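PDB 3OTT: Two-component system sensor histidine kinase from Bacteroides thetaiotaomicron, which probably senses saccharides through the extracellular beta-propeller region described here and, as part of the whole receptor, probably drives phosphate transfer from ATP to a protein histidine. Local coordinates for residues D381-W387 with K446-M450; T421-F425 with I474-P479; E460-S464 with I498-R503; L488-N492 with S518-L522. One frame throughout, in Å; residues are numbered along the deposited sequence.

In the fold
Successive blades of a beta-propeller pack face to face around a central axis, and the second of this chain's two propellers shows how such joints are made at different depths. Reading from the N terminus, contact 1 opens in the turn 381-387 and closes at helix 446-451, tying blade 375-410 to blade 421-463. Contact 2 opens at 421-425, before contact 1 has closed, and closes at 474-479, so the two cross. Contact 3 opens at 460-464, crosses contact 2 and closes at 498-503; both join blade 421-463 to blade 474-508, one at the innermost strands, the other at the periphery. Contact 4 opens at 488-492, crosses contact 3 and brings in strand 519-524 of the following blade.

Contact 1: residues D381-W387 with K446-M450; sequences DKEQQLW and KHKLM
Lys446 NZ bridges two carboxylates, donating to Asp381 OD2 at 2.7 Å and to Glu383 OE1 at 2.9 Å; a further salt bridge, to Glu426, adds a third acidic partner. His447 extends the network with a hydrogen bond from NE2 to Glu383 OE1 of 2.7 Å, made in the plane of the imidazole. Asp381 (chi1 p) also organises its own loop, a type I turn from Asp381 to Gln384: OD1 accepts from Glu383 N at 2.8 Å, an Asx turn, and from Gln385 N at 2.7 Å, while OD2 takes Trp387 NE1 at 2.9 Å. Gln384 is left-handed (67/26), and Asp381 N bonds Gln385 O at 2.9 Å. This hairpin belongs to a two-component regulator propeller repeat and links strands 375-380 and 386-390 of one blade; Lys446 to Met450 form most of a short helix in the next. The backbones stay well apart, the nearest CA atoms, of Asp381 and Lys446, being 9.9 Å from each other. Around the Trp387 indole (chi1 m) pack Lys446 CG, 3.9 Å from CZ2, then Leu449 CD2 and Met450 CG, 4.1 and 4.2 Å from CH2. Met450 SD makes an oblique Met-aromatic contact, 5.5 Å from the centroid of the Trp387 six-membered ring.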
loop_
_atom_site.group_PDB
_atom_site.type_symbol
_atom_site.label_atom_id
_atom_site.label_comp_id
_atom_site.label_asym_id
_atom_site.label_seq_id
_atom_site.Cartn_x
_atom_site.Cartn_y
_atom_site.Cartn_z
ATOM N N ASP B 381 -21.563 0.932 26.307
ATOM C CA ASP B 381 -22.338 0.857 27.583
ATOM C C ASP B 381 -23.756 1.432 27.510
ATOM O O ASP B 381 -24.264 1.711 26.397
ATOM C CB ASP B 381 -21.586 1.439 28.779
ATOM C CG ASP B 381 -21.416 2.969 28.710
ATOM O OD1 ASP B 381 -22.180 3.665 27.986
ATOM O OD2 ASP B 381 -20.500 3.489 29.408
ATOM N N LYS B 382 -24.374 1.640 28.688
ATOM C CA LYS B 382 -25.783 2.051 28.784
ATOM C C LYS B 382 -25.938 3.499 28.443
ATOM O O LYS B 382 -27.040 3.936 28.158
ATOM C CB LYS B 382 -26.375 1.860 30.211
ATOM C CG LYS B 382 -26.141 0.499 30.873
ATOM C CD LYS B 382 -26.766 -0.650 30.089
ATOM C CE LYS B 382 -26.815 -1.894 30.998
ATOM N NZ LYS B 382 -27.127 -3.068 30.196
ATOM N N GLU B 383 -24.865 4.276 28.514
ATOM C CA GLU B 383 -24.982 5.694 28.191
ATOM C C GLU B 383 -24.325 5.962 26.851
ATOM O O GLU B 383 -23.935 7.084 26.555
ATOM C CB GLU B 383 -24.386 6.545 29.299
ATOM C CG GLU B 383 -25.201 6.481 30.617
ATOM C CD GLU B 383 -24.494 7.160 31.812
ATOM O OE1 GLU B 383 -23.343 6.752 32.147
ATOM O OE2 GLU B 383 -25.098 8.099 32.421
ATOM N N GLN B 384 -24.180 4.909 26.044
ATOM C CA GLN B 384 -23.566 5.047 24.716
ATOM C C GLN B 384 -22.046 5.408 24.746
ATOM O O GLN B 384 -21.518 5.968 23.800
ATOM C CB GLN B 384 -24.392 6.000 23.795
ATOM C CG GLN B 384 -25.861 5.494 23.534
ATOM C CD GLN B 384 -26.825 5.828 24.724
ATOM O OE1 GLN B 384 -26.916 6.968 25.130
ATOM N NE2 GLN B 384 -27.480 4.829 25.289
ATOM N N GLN B 385 -21.340 5.049 25.802
ATOM C CA GLN B 385 -19.911 5.279 25.807
ATOM C C GLN B 385 -19.216 3.988 25.281
ATOM O O GLN B 385 -19.570 2.864 25.646
ATOM C CB GLN B 385 -19.435 5.609 27.219
ATOM C CG GLN B 385 -19.988 6.910 27.890
ATOM C CD GLN B 385 -19.340 8.152 27.324
ATOM O OE1 GLN B 385 -18.107 8.271 27.290
ATOM N NE2 GLN B 385 -20.161 9.071 26.831
ATOM N N LEU B 386 -18.193 4.177 24.454
ATOM C CA LEU B 386 -17.518 3.094 23.796
ATOM C C LEU B 386 -16.304 2.643 24.667
ATOM O O LEU B 386 -15.424 3.455 24.932
ATOM C CB LEU B 386 -17.044 3.593 22.434
ATOM C CG LEU B 386 -16.678 2.540 21.361
ATOM C CD1 LEU B 386 -15.355 1.982 21.584
ATOM C CD2 LEU B 386 -17.685 1.399 21.282
ATOM N N TRP B 387 -16.288 1.383 25.098
ATOM C CA TRP B 387 -15.153 0.849 25.832
ATOM C C TRP B 387 -14.370 -0.265 25.070
ATOM O O TRP B 387 -14.967 -1.032 24.325
ATOM C CB TRP B 387 -15.590 0.271 27.144
ATOM C CG TRP B 387 -16.258 1.295 28.087
ATOM C CD1 TRP B 387 -17.569 1.608 28.117
ATOM C CD2 TRP B 387 -15.647 2.027 29.153
ATOM N NE1 TRP B 387 -17.822 2.505 29.095
ATOM C CE2 TRP B 387 -16.662 2.781 29.763
ATOM C CE3 TRP B 387 -14.349 2.103 29.667
ATOM C CZ2 TRP B 387 -16.427 3.613 30.839
ATOM C CZ3 TRP B 387 -14.106 2.918 30.724
ATOM C CH2 TRP B 387 -15.140 3.676 31.307
ATOM N N LYS B 446 -18.629 2.963 37.531
ATOM C CA LYS B 446 -18.338 3.585 36.230
ATOM C C LYS B 446 -18.105 5.124 36.306
ATOM O O LYS B 446 -17.052 5.628 35.869
ATOM C CB LYS B 446 -19.439 3.251 35.232
ATOM C CG LYS B 446 -19.053 3.512 33.786
ATOM C CD LYS B 446 -20.165 3.199 32.884
ATOM C CE LYS B 446 -21.160 4.422 32.782
ATOM N NZ LYS B 446 -21.923 4.278 31.512
ATOM N N HIS B 447 -19.043 5.852 36.911
ATOM C CA HIS B 447 -18.881 7.333 37.011
ATOM C C HIS B 447 -17.690 7.782 37.826
ATOM O O HIS B 447 -17.000 8.707 37.425
ATOM C CB HIS B 447 -20.170 8.061 37.406
ATOM C CG HIS B 447 -21.216 7.979 36.328
ATOM N ND1 HIS B 447 -22.575 7.993 36.579
ATOM C CD2 HIS B 447 -21.086 7.840 34.983
ATOM C CE1 HIS B 447 -23.234 7.886 35.434
ATOM N NE2 HIS B 447 -22.351 7.785 34.450
ATOM N N LYS B 448 -17.414 7.118 38.948
ATOM C CA LYS B 448 -16.216 7.452 39.692
ATOM C C LYS B 448 -14.948 7.129 38.883
ATOM O O LYS B 448 -14.009 7.903 38.830
ATOM C CB LYS B 448 -16.245 6.814 41.102
ATOM C CG LYS B 448 -16.869 7.743 42.097
ATOM C CD LYS B 448 -17.478 7.056 43.298
ATOM C CE LYS B 448 -16.426 6.357 44.169
ATOM N NZ LYS B 448 -16.871 6.476 45.594
ATOM N N LEU B 449 -14.924 6.014 38.178
ATOM C CA LEU B 449 -13.746 5.808 37.364
ATOM C C LEU B 449 -13.591 6.958 36.341
ATOM O O LEU B 449 -12.497 7.546 36.226
ATOM C CB LEU B 449 -13.812 4.455 36.668
ATOM C CG LEU B 449 -12.700 4.139 35.696
ATOM C CD1 LEU B 449 -11.400 3.921 36.450
ATOM C CD2 LEU B 449 -13.107 2.941 34.830
ATOM N N MET B 450 -14.669 7.283 35.612
ATOM C CA MET B 450 -14.616 8.335 34.576
ATOM C C MET B 450 -14.166 9.685 35.114
ATOM O O MET B 450 -13.468 10.468 34.414
ATOM C CB MET B 450 -15.974 8.487 33.885
ATOM C CG MET B 450 -16.231 7.391 32.881
ATOM S SD MET B 450 -17.867 7.314 32.151
ATOM C CE MET B 450 -18.151 8.968 31.499
#

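Contact 2: residues T421-F425 with I474-P479; sequences TYYIF and INQIIP
Two strands run side by side, parallel to within 6° and with axes only 5.6 Å apart, yet no hydrogen bond passes between them. Strands 421-426 and 474-479 are the innermost strands of successive propeller blades, and each pairs mainly with the second strand of its own blade, though Thr421 and Ile474 also make backbone bonds to Thr390 and Thr436 of the preceding blades. Both carry a classic beta bulge, at Tyr422-Tyr423 facing Ser435 and at Asn475-Gln476 facing Leu488. The first residue of each bulge leaves the extended region (Tyr422 -107/-29, Asn475 -83/-51), and the two bulges lie level: CA atoms are 5.7 Å apart for Tyr422 and Asn475 and 5.5 Å for Tyr423 and Gln476. Beyond them the strands spread, Phe425 and Ile478 having CA atoms 7.8 Å apart. The Tyr423 ring (chi1 -137°) receives Gln476 CG over one face in a CH-pi contact, 3.7 Å from its centroid, while its edge meets Ile477 O, 3.4 Å from Tyr423 CD2. Phe425, chi1 p, lays its ring under Pro479 CD, 3.5 Å from the centroid and almost on the normal; its CE1 lies 3.7 Å from Ile477 CG1. Tyr422 CB abuts Asn475 O at 3.4 Å. Outside the pair, Tyr423 stacks with His377 and Phe425 with Trp433. With no hydrogen bond between the two segments, this part of the seam relies on CH-pi and apolar contacts.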
loop_
_atom_site.group_PDB
_atom_site.type_symbol
_atom_site.label_atom_id
_atom_site.label_comp_id
_atom_site.label_asym_id
_atom_site.label_seq_id
_atom_site.Cartn_x
_atom_site.Cartn_y
_atom_site.Cartn_z
ATOM N N THR B 421 -6.757 -7.112 30.007
ATOM C CA THR B 421 -8.220 -7.150 30.042
ATOM C C THR B 421 -8.833 -7.901 28.880
ATOM O O THR B 421 -8.477 -7.624 27.736
ATOM C CB THR B 421 -8.799 -5.689 30.115
ATOM O OG1 THR B 421 -8.416 -5.151 31.393
ATOM C CG2 THR B 421 -10.376 -5.730 30.091
ATOM N N TYR B 422 -9.741 -8.854 29.166
ATOM C CA TYR B 422 -10.311 -9.740 28.130
ATOM C C TYR B 422 -11.730 -9.402 27.789
ATOM O O TYR B 422 -12.114 -9.669 26.658
ATOM C CB TYR B 422 -10.270 -11.260 28.503
ATOM C CG TYR B 422 -8.889 -11.833 28.232
ATOM C CD1 TYR B 422 -7.760 -11.306 28.884
ATOM C CD2 TYR B 422 -8.693 -12.842 27.269
ATOM C CE1 TYR B 422 -6.456 -11.793 28.616
ATOM C CE2 TYR B 422 -7.372 -13.332 26.995
ATOM C CZ TYR B 422 -6.282 -12.799 27.675
ATOM O OH TYR B 422 -5.011 -13.263 27.437
ATOM N N TYR B 423 -12.495 -8.845 28.742
ATOM C CA TYR B 423 -13.922 -8.632 28.534
ATOM C C TYR B 423 -14.428 -7.590 29.516
ATOM O O TYR B 423 -13.914 -7.448 30.658
ATOM C CB TYR B 423 -14.704 -9.956 28.730
ATOM C CG TYR B 423 -15.790 -10.261 27.732
ATOM C CD1 TYR B 423 -15.474 -10.586 26.400
ATOM C CD2 TYR B 423 -17.130 -10.248 28.105
ATOM C CE1 TYR B 423 -16.465 -10.883 25.457
ATOM C CE2 TYR B 423 -18.130 -10.529 27.162
ATOM C CZ TYR B 423 -17.772 -10.859 25.852
ATOM O OH TYR B 423 -18.752 -11.122 24.921
ATOM N N ILE B 424 -15.458 -6.888 29.081
ATOM C CA ILE B 424 -16.079 -5.837 29.858
ATOM C C ILE B 424 -17.537 -5.751 29.548
ATOM O O ILE B 424 -17.933 -5.978 28.399
ATOM C CB ILE B 424 -15.441 -4.499 29.531
ATOM C CG1 ILE B 424 -16.190 -3.344 30.198
ATOM C CG2 ILE B 424 -15.520 -4.237 28.087
ATOM C CD1 ILE B 424 -15.263 -2.128 30.367
ATOM N N PHE B 425 -18.344 -5.460 30.570
ATOM C CA PHE B 425 -19.739 -5.024 30.365
ATOM C C PHE B 425 -20.169 -4.120 31.495
ATOM O O PHE B 425 -19.512 -4.088 32.523
ATOM C CB PHE B 425 -20.736 -6.227 30.186
ATOM C CG PHE B 425 -20.995 -7.037 31.472
ATOM C CD1 PHE B 425 -20.282 -8.234 31.730
ATOM C CD2 PHE B 425 -21.926 -6.626 32.400
ATOM C CE1 PHE B 425 -20.510 -8.998 32.885
ATOM C CE2 PHE B 425 -22.176 -7.382 33.618
ATOM C CZ PHE B 425 -21.457 -8.572 33.846
ATOM N N ILE B 474 -9.604 -15.326 33.267
ATOM C CA ILE B 474 -11.006 -15.236 32.897
ATOM C C ILE B 474 -11.171 -14.712 31.468
ATOM O O ILE B 474 -10.663 -13.644 31.137
ATOM C CB ILE B 474 -11.767 -14.456 33.952
ATOM C CG1 ILE B 474 -11.875 -15.320 35.217
ATOM C CG2 ILE B 474 -13.212 -14.344 33.567
ATOM C CD1 ILE B 474 -10.943 -15.129 36.220
ATOM N N ASN B 475 -11.824 -15.490 30.611
ATOM C CA ASN B 475 -11.999 -15.121 29.214
ATOM C C ASN B 475 -13.174 -14.187 28.952
ATOM O O ASN B 475 -12.990 -13.242 28.236
ATOM C CB ASN B 475 -12.062 -16.344 28.260
ATOM C CG ASN B 475 -10.636 -16.920 27.853
ATOM O OD1 ASN B 475 -9.719 -17.036 28.670
ATOM N ND2 ASN B 475 -10.502 -17.320 26.579
ATOM N N GLN B 476 -14.379 -14.506 29.439
ATOM C CA GLN B 476 -15.652 -13.795 29.135
ATOM C C GLN B 476 -16.601 -13.880 30.346
ATOM O O GLN B 476 -16.693 -14.917 31.030
ATOM C CB GLN B 476 -16.435 -14.463 28.002
ATOM C CG GLN B 476 -15.956 -14.204 26.604
ATOM C CD GLN B 476 -16.010 -15.453 25.729
ATOM O OE1 GLN B 476 -15.333 -16.433 25.998
ATOM N NE2 GLN B 476 -16.789 -15.410 24.689
ATOM N N ILE B 477 -17.306 -12.791 30.591
ATOM C CA ILE B 477 -18.223 -12.707 31.700
ATOM C C ILE B 477 -19.511 -12.182 31.061
ATOM O O ILE B 477 -19.451 -11.207 30.333
ATOM C CB ILE B 477 -17.684 -11.799 32.842
ATOM C CG1 ILE B 477 -17.161 -10.442 32.299
ATOM C CG2 ILE B 477 -16.532 -12.479 33.589
ATOM C CD1 ILE B 477 -16.647 -9.435 33.350
ATOM N N ILE B 478 -20.654 -12.834 31.315
ATOM C CA ILE B 478 -21.930 -12.480 30.686
ATOM C C ILE B 478 -23.124 -12.417 31.684
ATOM O O ILE B 478 -23.380 -13.387 32.419
ATOM C CB ILE B 478 -22.207 -13.419 29.475
ATOM C CG1 ILE B 478 -20.919 -13.508 28.617
ATOM C CG2 ILE B 478 -23.446 -12.938 28.672
ATOM C CD1 ILE B 478 -21.058 -13.587 27.172
ATOM N N PRO B 479 -23.822 -11.259 31.763
ATOM C CA PRO B 479 -25.040 -11.235 32.574
ATOM C C PRO B 479 -26.157 -12.102 31.975
ATOM O O PRO B 479 -26.267 -12.244 30.774
ATOM C CB PRO B 479 -25.471 -9.737 32.586
ATOM C CG PRO B 479 -24.882 -9.154 31.334
ATOM C CD PRO B 479 -23.569 -9.962 31.094
#

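Contact 3: residues E460-S464 with I498-R503; sequences EQNYS and INPRTR
Tyr463 is sandwiched: the guanidinium of Arg503 overlaps one face of its ring and Ile498 the opposite face. The cation-pi contact is off-centre, Arg503 CZ lying 4.4 Å from the Tyr463 centroid and 28° off the normal; Ile498 CD1 makes a CH-pi contact 4.2 Å from the same centroid. Tyr463 takes chi1 m, and its ring carbon CZ meets Ile498 CG2 at 3.7 Å. Arg503 reaches across with chi1 m, chi2 t and chi3 p. Its NH2 donates to Asn462 O at 3.1 Å, a carbonyl shared with the side chain of Asn467, and its NE makes a weak hydrogen bond to Tyr463 OH at 3.3 Å. Gln461 NE2 lies over the guanidinium, 3.8 Å from Arg503 NE. Residues 461-463 are extended, in the outermost strand of one propeller blade. The partner is the turn joining the last two strands of the next: Asn499 OD1 accepts from Arg501 N at 3.0 Å, an Asx turn, and from Thr502 N at 3.3 Å, Asn499 O takes Arg503 N at 2.6 Å, and Arg503 is left-handed (78/10). The nearest CA atoms, of Tyr463 and Arg503, are 8.7 Å apart; one guanidinium spans the gap with both inter-segment hydrogen bonds and the cation-pi contact.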
loop_
_atom_site.group_PDB
_atom_site.type_symbol
_atom_site.label_atom_id
_atom_site.label_comp_id
_atom_site.label_asym_id
_atom_site.label_seq_id
_atom_site.Cartn_x
_atom_site.Cartn_y
_atom_site.Cartn_z
ATOM N N GLU B 460 -13.897 -1.136 43.612
ATOM C CA GLU B 460 -14.778 -1.403 44.752
ATOM C C GLU B 460 -14.743 -2.908 45.137
ATOM O O GLU B 460 -14.782 -3.255 46.306
ATOM C CB GLU B 460 -16.228 -0.952 44.433
ATOM C CG GLU B 460 -16.492 0.597 44.542
ATOM C CD GLU B 460 -15.866 1.461 43.421
ATOM O OE1 GLU B 460 -15.369 0.973 42.396
ATOM O OE2 GLU B 460 -15.842 2.688 43.563
ATOM N N GLN B 461 -14.692 -3.788 44.137
ATOM C CA GLN B 461 -14.800 -5.227 44.382
ATOM C C GLN B 461 -13.869 -5.945 43.462
ATOM O O GLN B 461 -13.603 -5.486 42.327
ATOM C CB GLN B 461 -16.233 -5.767 44.124
ATOM C CG GLN B 461 -17.356 -5.205 45.050
ATOM C CD GLN B 461 -18.782 -5.853 44.817
ATOM O OE1 GLN B 461 -19.166 -6.172 43.694
ATOM N NE2 GLN B 461 -19.535 -6.038 45.896
ATOM N N ASN B 462 -13.456 -7.135 43.895
ATOM C CA ASN B 462 -12.630 -8.022 43.034
ATOM C C ASN B 462 -13.078 -9.423 43.315
ATOM O O ASN B 462 -13.407 -9.764 44.439
ATOM C CB ASN B 462 -11.109 -7.750 43.259
ATOM C CG ASN B 462 -10.168 -8.792 42.557
ATOM O OD1 ASN B 462 -9.533 -9.636 43.245
ATOM N ND2 ASN B 462 -10.057 -8.723 41.213
ATOM N N TYR B 463 -13.228 -10.234 42.275
ATOM C CA TYR B 463 -13.531 -11.655 42.469
ATOM C C TYR B 463 -12.254 -12.424 42.100
ATOM O O TYR B 463 -11.697 -12.183 41.029
ATOM C CB TYR B 463 -14.708 -12.094 41.567
ATOM C CG TYR B 463 -16.073 -11.686 42.088
ATOM C CD1 TYR B 463 -16.712 -10.528 41.633
ATOM C CD2 TYR B 463 -16.719 -12.445 43.078
ATOM C CE1 TYR B 463 -17.969 -10.141 42.138
ATOM C CE2 TYR B 463 -17.930 -12.050 43.599
ATOM C CZ TYR B 463 -18.554 -10.907 43.120
ATOM O OH TYR B 463 -19.783 -10.581 43.637
ATOM N N SER B 464 -11.830 -13.387 42.930
ATOM C CA SER B 464 -10.624 -14.145 42.628
ATOM C C SER B 464 -10.664 -15.586 43.199
ATOM O O SER B 464 -11.672 -15.991 43.790
ATOM C CB SER B 464 -9.457 -13.424 43.248
ATOM O OG SER B 464 -9.568 -13.521 44.646
ATOM N N ILE B 498 -21.849 -16.247 39.261
ATOM C CA ILE B 498 -21.827 -15.280 40.336
ATOM C C ILE B 498 -23.212 -14.630 40.603
ATOM O O ILE B 498 -23.903 -14.151 39.689
ATOM C CB ILE B 498 -20.852 -14.138 40.038
ATOM C CG1 ILE B 498 -19.468 -14.673 39.804
ATOM C CG2 ILE B 498 -20.829 -13.124 41.222
ATOM C CD1 ILE B 498 -18.542 -13.637 39.359
ATOM N N ASN B 499 -23.608 -14.629 41.853
ATOM C CA ASN B 499 -24.766 -13.866 42.271
ATOM C C ASN B 499 -24.177 -12.598 42.878
ATOM O O ASN B 499 -23.646 -12.628 43.968
ATOM C CB ASN B 499 -25.631 -14.653 43.238
ATOM C CG ASN B 499 -26.804 -13.852 43.769
ATOM O OD1 ASN B 499 -26.706 -12.636 43.953
ATOM N ND2 ASN B 499 -27.925 -14.548 44.051
ATOM N N PRO B 500 -24.221 -11.495 42.134
ATOM C CA PRO B 500 -23.583 -10.252 42.490
ATOM C C PRO B 500 -24.123 -9.632 43.788
ATOM O O PRO B 500 -23.420 -8.840 44.396
ATOM C CB PRO B 500 -23.904 -9.324 41.299
ATOM C CG PRO B 500 -25.046 -9.925 40.636
ATOM C CD PRO B 500 -25.107 -11.370 40.973
ATOM N N ARG B 501 -25.344 -9.999 44.203
ATOM C CA ARG B 501 -25.978 -9.423 45.387
ATOM C C ARG B 501 -25.482 -10.074 46.668
ATOM O O ARG B 501 -25.203 -9.377 47.626
ATOM C CB ARG B 501 -27.512 -9.502 45.280
ATOM C CG ARG B 501 -28.110 -8.509 44.207
ATOM C CD ARG B 501 -29.539 -8.903 43.709
ATOM N NE ARG B 501 -29.735 -10.359 43.548
ATOM C CZ ARG B 501 -29.445 -11.060 42.454
ATOM N NH1 ARG B 501 -28.945 -10.466 41.369
ATOM N NH2 ARG B 501 -29.672 -12.364 42.447
ATOM N N THR B 502 -25.351 -11.401 46.684
ATOM C CA THR B 502 -24.810 -12.131 47.845
ATOM C C THR B 502 -23.296 -12.388 47.685
ATOM O O THR B 502 -22.599 -12.676 48.647
ATOM C CB THR B 502 -25.510 -13.506 47.996
ATOM O OG1 THR B 502 -25.444 -14.187 46.744
ATOM C CG2 THR B 502 -27.012 -13.370 48.401
ATOM N N ARG B 503 -22.807 -12.323 46.449
ATOM C CA ARG B 503 -21.416 -12.514 46.130
ATOM C C ARG B 503 -21.077 -14.000 46.128
ATOM O O ARG B 503 -19.895 -14.367 46.093
ATOM C CB ARG B 503 -20.499 -11.756 47.095
ATOM C CG ARG B 503 -20.722 -10.240 47.087
ATOM C CD ARG B 503 -19.449 -9.531 47.509
ATOM N NE ARG B 503 -18.441 -9.661 46.451
ATOM C CZ ARG B 503 -17.124 -9.444 46.589
ATOM N NH1 ARG B 503 -16.603 -9.090 47.771
ATOM N NH2 ARG B 503 -16.329 -9.598 45.522
#

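Contact 4: residues L488-N492 with S518-L522; sequences LLYNN and SPNYL
In this blade-to-blade joint of the second propeller, the end of strand 485-489 and the turn after it rest on the start of strand 519-524, the innermost strand of the next blade. The segments run in opposite senses, with CA atoms 6.4 Å apart for Leu488 and Leu522 and 6.2 Å for Asn491 and Ser518. Leu488 (chi1 t, chi2 m) inserts CD2 3.6 Å from Pro519 CB and 3.8 Å from Tyr521 N, and its CB lies 3.9 Å from Leu522 CB. Asn520 and Tyr521 form a classic bulge facing Gly533 of their own blade. At the other end Asn491 turns left-handed (39/62), and Ser518 OG (chi1 t) donates to Asn492 O at 2.9 Å. Between these regions a water donates to Leu489 O at 2.5 Å and Pro519 O at 2.9 Å and accepts from Asn492 N at 2.9 Å. No direct backbone bond crosses; a buried leucine, one hydroxyl and one bridging water provide the cohesion instead.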
loop_
_atom_site.group_PDB
_atom_site.type_symbol
_atom_site.label_atom_id
_atom_site.label_comp_id
_atom_site.label_asym_id
_atom_site.label_seq_id
_atom_site.Cartn_x
_atom_site.Cartn_y
_atom_site.Cartn_z
ATOM N N LEU B 488 -16.656 -17.512 31.956
ATOM C CA LEU B 488 -15.841 -18.487 31.237
ATOM C C LEU B 488 -14.352 -18.320 31.667
ATOM O O LEU B 488 -13.792 -17.222 31.543
ATOM C CB LEU B 488 -16.066 -18.272 29.743
ATOM C CG LEU B 488 -15.403 -19.166 28.671
ATOM C CD1 LEU B 488 -13.914 -18.961 28.719
ATOM C CD2 LEU B 488 -15.712 -20.713 28.768
ATOM N N LEU B 489 -13.760 -19.376 32.247
ATOM C CA LEU B 489 -12.331 -19.405 32.619
ATOM C C LEU B 489 -11.472 -20.166 31.600
ATOM O O LEU B 489 -11.944 -21.052 30.956
ATOM C CB LEU B 489 -12.102 -19.976 34.045
ATOM C CG LEU B 489 -12.971 -19.257 35.108
ATOM C CD1 LEU B 489 -14.358 -19.931 35.267
ATOM C CD2 LEU B 489 -12.295 -19.112 36.412
ATOM N N TYR B 490 -10.208 -19.792 31.460
ATOM C CA TYR B 490 -9.318 -20.424 30.484
ATOM C C TYR B 490 -8.977 -21.848 30.978
ATOM O O TYR B 490 -8.601 -22.049 32.158
ATOM C CB TYR B 490 -8.067 -19.555 30.298
ATOM C CG TYR B 490 -6.966 -20.152 29.413
ATOM C CD1 TYR B 490 -7.097 -20.180 28.006
ATOM C CD2 TYR B 490 -5.777 -20.691 29.977
ATOM C CE1 TYR B 490 -6.092 -20.719 27.177
ATOM C CE2 TYR B 490 -4.744 -21.248 29.141
ATOM C CZ TYR B 490 -4.918 -21.235 27.740
ATOM O OH TYR B 490 -3.941 -21.767 26.902
ATOM N N ASN B 491 -9.115 -22.825 30.087
ATOM C CA ASN B 491 -8.721 -24.250 30.378
ATOM C C ASN B 491 -9.048 -24.733 31.810
ATOM O O ASN B 491 -8.184 -25.079 32.599
ATOM C CB ASN B 491 -7.254 -24.565 29.969
ATOM C CG ASN B 491 -6.985 -26.102 29.846
ATOM O OD1 ASN B 491 -7.827 -26.859 29.312
ATOM N ND2 ASN B 491 -5.836 -26.560 30.373
ATOM N N ASN B 492 -10.344 -24.729 32.105
ATOM C CA ASN B 492 -10.911 -25.031 33.420
ATOM C C ASN B 492 -12.038 -26.063 33.228
ATOM O O ASN B 492 -12.199 -26.609 32.138
ATOM C CB ASN B 492 -11.496 -23.739 34.012
ATOM C CG ASN B 492 -11.509 -23.738 35.559
ATOM O OD1 ASN B 492 -12.341 -24.384 36.191
ATOM N ND2 ASN B 492 -10.589 -22.994 36.150
ATOM N N SER B 518 -13.585 -29.261 27.811
ATOM C CA SER B 518 -13.273 -28.011 28.498
ATOM C C SER B 518 -13.746 -26.809 27.649
ATOM O O SER B 518 -13.417 -26.721 26.480
ATOM C CB SER B 518 -11.784 -27.925 28.782
ATOM O OG SER B 518 -11.466 -26.670 29.316
ATOM N N PRO B 519 -14.543 -25.916 28.232
ATOM C CA PRO B 519 -15.188 -24.826 27.465
ATOM C C PRO B 519 -14.217 -23.753 27.070
ATOM O O PRO B 519 -13.273 -23.508 27.792
ATOM C CB PRO B 519 -16.225 -24.222 28.455
ATOM C CG PRO B 519 -15.851 -24.716 29.830
ATOM C CD PRO B 519 -14.870 -25.876 29.686
ATOM N N ASN B 520 -14.462 -23.098 25.949
ATOM C CA ASN B 520 -13.622 -21.985 25.574
ATOM C C ASN B 520 -14.412 -20.859 24.899
ATOM O O ASN B 520 -13.818 -19.964 24.356
ATOM C CB ASN B 520 -12.463 -22.437 24.659
ATOM C CG ASN B 520 -12.940 -22.692 23.231
ATOM O OD1 ASN B 520 -13.962 -23.363 23.031
ATOM N ND2 ASN B 520 -12.237 -22.110 22.233
ATOM N N TYR B 521 -15.735 -20.888 24.975
ATOM C CA TYR B 521 -16.524 -19.820 24.430
ATOM C C TYR B 521 -17.850 -19.731 25.119
ATOM O O TYR B 521 -18.485 -20.754 25.402
ATOM C CB TYR B 521 -16.781 -19.964 22.909
ATOM C CG TYR B 521 -16.896 -18.601 22.249
ATOM C CD1 TYR B 521 -18.106 -17.911 22.217
ATOM C CD2 TYR B 521 -15.763 -17.978 21.668
ATOM C CE1 TYR B 521 -18.187 -16.600 21.648
ATOM C CE2 TYR B 521 -15.844 -16.710 21.092
ATOM C CZ TYR B 521 -17.053 -16.018 21.075
ATOM O OH TYR B 521 -17.127 -14.738 20.475
ATOM N N LEU B 522 -18.313 -18.503 25.309
ATOM C CA LEU B 522 -19.574 -18.283 26.010
ATOM C C LEU B 522 -20.379 -17.101 25.451
ATOM O O LEU B 522 -19.811 -16.106 25.086
ATOM C CB LEU B 522 -19.291 -18.096 27.490
ATOM C CG LEU B 522 -20.259 -18.175 28.679
ATOM C CD1 LEU B 522 -20.447 -16.838 29.261
ATOM C CD2 LEU B 522 -21.580 -18.946 28.555
HETATM O O HOH W 1 -12.401 -23.447 30.581
#